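Local coordinates for pesticidal crystal protein Cry4Aa (Bacillus thuringiensis, PDB 2C9K) that kills mosquito larvae by binding to midgut epithelial cells and promoting their colloid-osmotic lysis, here as the functional toxin fragment cut from a longer protoxin, at residues A[5-17]-A[234-246]. Residues are numbered along the deposited sequence; the frame is centred on the assembly and turned at random.
Sequences AYTIVVGTVLTGF and TAVLDLVALFPNY
Tyr6, Val10 and Val13, with Phe17 just beyond, pack helix 5-16 along the C-terminal part of helix 222-240 and the 3-10 turn that follows it, joining the first and last helices that this fragment contributes to the N-terminal helical bundle of a three-domain Cry toxin, the domain held to form the pore. The axes of 5-16 and 234-240 run nearly parallel, 11° apart, and approach to 8.6 Å, and no direct hydrogen bond links the segments. Instead, a water donates to both Tyr6 O and Ala235 O, bridging the two backbones. Beside it, Ala235 CB sits over one face of the Tyr6 ring, 3.4 Å from CD2, in a CH-pi contact. Val10 straddles CB of Asp238 with both methyls, while the carboxylate of that aspartate turns to a salt bridge with Arg261. Further along, Val13 splits its branches: CG1, anti to the backbone N (chi1 174°), meets Leu242 CD1 at 3.5 Å, whereas CG2 reaches Leu239 CD1. The other methyl of Leu242, CD2, touches Leu14 CD2 at 3.5 Å, so its forked end is wedged between two residues of one helix. Where helix 5-16 ends, the Phe17 ring receives Asn245 CB over one face. The hydroxyl of Tyr246 lies against both Val13 methyls, hydrogen-bonded to Asn148 ND2 of helix 140-164. Phe17 presents its edge to the face of the Tyr246 ring, the planes 64° apart, with CZ above the centre of the tyrosine ring and 3.4 Å from Tyr246 CE1.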
loop_
_atom_site.group_PDB
_atom_site.type_symbol
_atom_site.label_atom_id
_atom_site.label_comp_id
_atom_site.label_asym_id
_atom_site.label_seq_id
_atom_site.Cartn_x
_atom_site.Cartn_y
_atom_site.Cartn_z
ATOM N N ALA A 5 -10.456 -10.145 -2.218
ATOM C CA ALA A 5 -9.769 -10.711 -1.061
ATOM C C ALA A 5 -8.504 -9.915 -0.748
ATOM O O ALA A 5 -8.238 -9.594 0.412
ATOM C CB ALA A 5 -9.424 -12.171 -1.310
ATOM N N TYR A 6 -7.722 -9.602 -1.782
ATOM C CA TYR A 6 -6.489 -8.834 -1.618
ATOM C C TYR A 6 -6.731 -7.628 -0.721
ATOM O O TYR A 6 -6.105 -7.482 0.329
ATOM C CB TYR A 6 -5.982 -8.340 -2.980
ATOM C CG TYR A 6 -5.534 -9.426 -3.937
ATOM C CD1 TYR A 6 -5.523 -9.198 -5.310
ATOM C CD2 TYR A 6 -5.102 -10.673 -3.471
ATOM C CE1 TYR A 6 -5.096 -10.173 -6.199
ATOM C CE2 TYR A 6 -4.671 -11.658 -4.351
ATOM C CZ TYR A 6 -4.671 -11.402 -5.716
ATOM O OH TYR A 6 -4.261 -12.376 -6.603
ATOM N N THR A 7 -7.650 -6.764 -1.139
ATOM C CA THR A 7 -7.960 -5.568 -0.378
ATOM C C THR A 7 -8.707 -5.819 0.935
ATOM O O THR A 7 -8.606 -5.009 1.853
ATOM C CB THR A 7 -8.740 -4.548 -1.239
ATOM O OG1 THR A 7 -9.798 -5.214 -1.935
ATOM C CG2 THR A 7 -7.812 -3.890 -2.253
ATOM N N ILE A 8 -9.450 -6.922 1.043
ATOM C CA ILE A 8 -10.164 -7.217 2.292
ATOM C C ILE A 8 -9.222 -7.797 3.353
ATOM O O ILE A 8 -9.250 -7.398 4.512
ATOM C CB ILE A 8 -11.308 -8.237 2.103
ATOM C CG1 ILE A 8 -12.447 -7.629 1.279
ATOM C CG2 ILE A 8 -11.834 -8.665 3.475
ATOM C CD1 ILE A 8 -13.512 -8.627 0.896
ATOM N N VAL A 9 -8.408 -8.764 2.958
ATOM C CA VAL A 9 -7.471 -9.360 3.890
ATOM C C VAL A 9 -6.585 -8.260 4.464
ATOM O O VAL A 9 -6.230 -8.285 5.641
ATOM C CB VAL A 9 -6.577 -10.401 3.195
ATOM C CG1 VAL A 9 -5.485 -10.858 4.149
ATOM C CG2 VAL A 9 -7.413 -11.584 2.736
ATOM N N VAL A 10 -6.224 -7.292 3.631
ATOM C CA VAL A 10 -5.369 -6.207 4.087
ATOM C C VAL A 10 -6.150 -5.291 5.014
ATOM O O VAL A 10 -5.618 -4.796 6.009
ATOM C CB VAL A 10 -4.816 -5.401 2.894
ATOM C CG1 VAL A 10 -4.031 -4.199 3.385
ATOM C CG2 VAL A 10 -3.926 -6.290 2.059
ATOM N N GLY A 11 -7.421 -5.083 4.688
ATOM C CA GLY A 11 -8.266 -4.237 5.508
ATOM C C GLY A 11 -8.469 -4.785 6.908
ATOM O O GLY A 11 -8.519 -4.019 7.870
ATOM N N THR A 12 -8.573 -6.105 7.028
ATOM C CA THR A 12 -8.786 -6.752 8.317
ATOM C C THR A 12 -7.584 -6.674 9.241
ATOM O O THR A 12 -7.730 -6.522 10.448
ATOM C CB THR A 12 -9.133 -8.224 8.135
ATOM O OG1 THR A 12 -10.190 -8.341 7.180
ATOM C CG2 THR A 12 -9.585 -8.828 9.450
ATOM N N VAL A 13 -6.396 -6.800 8.668
ATOM C CA VAL A 13 -5.156 -6.735 9.442
ATOM C C VAL A 13 -4.966 -5.337 10.046
ATOM O O VAL A 13 -4.658 -5.215 11.233
ATOM C CB VAL A 13 -3.930 -7.114 8.562
ATOM C CG1 VAL A 13 -2.649 -6.907 9.328
ATOM C CG2 VAL A 13 -4.042 -8.558 8.123
ATOM N N LEU A 14 -5.156 -4.292 9.236
ATOM C CA LEU A 14 -5.034 -2.912 9.712
ATOM C C LEU A 14 -5.948 -2.725 10.915
ATOM O O LEU A 14 -5.531 -2.225 11.960
ATOM C CB LEU A 14 -5.437 -1.922 8.617
ATOM C CG LEU A 14 -4.398 -1.661 7.530
ATOM C CD1 LEU A 14 -5.047 -1.006 6.328
ATOM C CD2 LEU A 14 -3.288 -0.793 8.097
ATOM N N THR A 15 -7.201 -3.133 10.751
ATOM C CA THR A 15 -8.206 -3.045 11.802
ATOM C C THR A 15 -7.838 -3.953 12.971
ATOM O O THR A 15 -8.101 -3.638 14.123
ATOM C CB THR A 15 -9.574 -3.483 11.263
ATOM O OG1 THR A 15 -9.939 -2.636 10.169
ATOM C CG2 THR A 15 -10.630 -3.400 12.340
ATOM N N GLY A 16 -7.208 -5.073 12.655
ATOM C CA GLY A 16 -6.840 -6.033 13.674
ATOM C C GLY A 16 -5.816 -5.616 14.702
ATOM O O GLY A 16 -5.882 -6.067 15.848
ATOM N N PHE A 17 -4.862 -4.778 14.308
ATOM C CA PHE A 17 -3.833 -4.339 15.242
ATOM C C PHE A 17 -4.337 -3.296 16.226
ATOM O O PHE A 17 -3.558 -2.728 16.994
ATOM C CB PHE A 17 -2.626 -3.799 14.481
ATOM C CG PHE A 17 -1.811 -4.871 13.824
ATOM C CD1 PHE A 17 -1.753 -4.972 12.447
ATOM C CD2 PHE A 17 -1.135 -5.808 14.593
ATOM C CE1 PHE A 17 -1.033 -6.001 11.843
ATOM C CE2 PHE A 17 -0.415 -6.835 14.001
ATOM C CZ PHE A 17 -0.367 -6.930 12.622
ATOM N N THR A 234 -1.379 -4.647 -3.712
ATOM C CA THR A 234 -2.576 -4.855 -2.911
ATOM C C THR A 234 -2.671 -6.271 -2.354
ATOM O O THR A 234 -3.419 -6.518 -1.410
ATOM C CB THR A 234 -3.844 -4.577 -3.727
ATOM O OG1 THR A 234 -4.001 -5.582 -4.732
ATOM C CG2 THR A 234 -3.743 -3.240 -4.400
ATOM N N ALA A 235 -1.923 -7.205 -2.936
ATOM C CA ALA A 235 -1.961 -8.587 -2.463
ATOM C C ALA A 235 -0.824 -8.879 -1.494
ATOM O O ALA A 235 -1.053 -9.294 -0.362
ATOM C CB ALA A 235 -1.906 -9.553 -3.640
ATOM N N VAL A 236 0.403 -8.635 -1.926
ATOM C CA VAL A 236 1.552 -8.902 -1.080
ATOM C C VAL A 236 2.110 -7.704 -0.311
ATOM O O VAL A 236 1.955 -7.625 0.901
ATOM C CB VAL A 236 2.683 -9.537 -1.909
ATOM C CG1 VAL A 236 3.824 -9.987 -0.999
ATOM C CG2 VAL A 236 2.126 -10.709 -2.702
ATOM N N LEU A 237 2.751 -6.772 -1.009
ATOM C CA LEU A 237 3.367 -5.617 -0.356
ATOM C C LEU A 237 2.542 -4.938 0.742
ATOM O O LEU A 237 3.084 -4.583 1.794
ATOM C CB LEU A 237 3.786 -4.584 -1.408
ATOM C CG LEU A 237 4.617 -5.140 -2.570
ATOM C CD1 LEU A 237 5.213 -3.992 -3.369
ATOM C CD2 LEU A 237 5.712 -6.044 -2.037
ATOM N N ASP A 238 1.242 -4.753 0.512
ATOM C CA ASP A 238 0.396 -4.108 1.519
ATOM C C ASP A 238 0.341 -4.977 2.755
ATOM O O ASP A 238 0.379 -4.481 3.881
ATOM C CB ASP A 238 -1.030 -3.867 0.994
ATOM C CG ASP A 238 -1.130 -2.628 0.107
ATOM O OD1 ASP A 238 -0.155 -1.848 0.052
ATOM O OD2 ASP A 238 -2.188 -2.427 -0.529
ATOM N N LEU A 239 0.272 -6.283 2.541
ATOM C CA LEU A 239 0.216 -7.227 3.643
ATOM C C LEU A 239 1.587 -7.289 4.337
ATOM O O LEU A 239 1.671 -7.287 5.563
ATOM C CB LEU A 239 -0.204 -8.594 3.105
ATOM C CG LEU A 239 -0.739 -9.649 4.070
ATOM C CD1 LEU A 239 -1.806 -9.057 5.004
ATOM C CD2 LEU A 239 -1.307 -10.806 3.234
ATOM N N VAL A 240 2.656 -7.309 3.549
ATOM C CA VAL A 240 4.010 -7.357 4.084
ATOM C C VAL A 240 4.380 -6.115 4.902
ATOM O O VAL A 240 5.178 -6.193 5.836
ATOM C CB VAL A 240 5.038 -7.521 2.941
ATOM C CG1 VAL A 240 6.461 -7.565 3.499
ATOM C CG2 VAL A 240 4.725 -8.782 2.151
ATOM N N ALA A 241 3.811 -4.965 4.547
ATOM C CA ALA A 241 4.091 -3.718 5.262
ATOM C C ALA A 241 3.526 -3.704 6.692
ATOM O O ALA A 241 3.978 -2.933 7.538
ATOM C CB ALA A 241 3.544 -2.537 4.476
ATOM N N LEU A 242 2.546 -4.560 6.964
ATOM C CA LEU A 242 1.945 -4.618 8.293
ATOM C C LEU A 242 2.581 -5.682 9.199
ATOM O O LEU A 242 2.384 -5.666 10.419
ATOM C CB LEU A 242 0.445 -4.889 8.174
ATOM C CG LEU A 242 -0.300 -3.924 7.258
ATOM C CD1 LEU A 242 -1.734 -4.410 7.049
ATOM C CD2 LEU A 242 -0.276 -2.529 7.864
ATOM N N PHE A 243 3.345 -6.596 8.600
ATOM C CA PHE A 243 3.987 -7.678 9.351
ATOM C C PHE A 243 4.749 -7.232 10.603
ATOM O O PHE A 243 4.711 -7.904 11.642
ATOM C CB PHE A 243 4.929 -8.459 8.431
ATOM C CG PHE A 243 4.223 -9.408 7.482
ATOM C CD1 PHE A 243 4.923 -10.015 6.439
ATOM C CD2 PHE A 243 2.879 -9.722 7.654
ATOM C CE1 PHE A 243 4.299 -10.916 5.590
ATOM C CE2 PHE A 243 2.247 -10.624 6.804
ATOM C CZ PHE A 243 2.957 -11.223 5.772
ATOM N N PRO A 244 5.444 -6.086 10.530
ATOM C CA PRO A 244 6.194 -5.616 11.695
ATOM C C PRO A 244 5.307 -5.374 12.895
ATOM O O PRO A 244 5.778 -5.345 14.019
ATOM C CB PRO A 244 6.844 -4.332 11.189
ATOM C CG PRO A 244 7.020 -4.600 9.727
ATOM C CD PRO A 244 5.689 -5.213 9.371
ATOM N N ASN A 245 4.019 -5.188 12.653
ATOM C CA ASN A 245 3.080 -4.950 13.742
ATOM C C ASN A 245 2.898 -6.229 14.548
ATOM O O ASN A 245 2.464 -6.190 15.699
ATOM C CB ASN A 245 1.727 -4.495 13.189
ATOM C CG ASN A 245 1.819 -3.202 12.391
ATOM O OD1 ASN A 245 0.818 -2.725 11.853
ATOM N ND2 ASN A 245 3.019 -2.626 12.312
ATOM N N TYR A 246 3.226 -7.367 13.941
ATOM C CA TYR A 246 3.095 -8.643 14.625
ATOM C C TYR A 246 4.194 -8.819 15.665
ATOM O O TYR A 246 4.144 -9.759 16.455
ATOM C CB TYR A 246 3.147 -9.806 13.631
ATOM C CG TYR A 246 1.896 -9.980 12.787
ATOM C CD1 TYR A 246 0.646 -10.193 13.381
ATOM C CD2 TYR A 246 1.956 -9.940 11.395
ATOM C CE1 TYR A 246 -0.510 -10.356 12.607
ATOM C CE2 TYR A 246 0.806 -10.105 10.618
ATOM C CZ TYR A 246 -0.421 -10.308 11.229
ATOM O OH TYR A 246 -1.557 -10.430 10.459
HETATM O O HOH W 1 -3.973 -9.386 0.573
#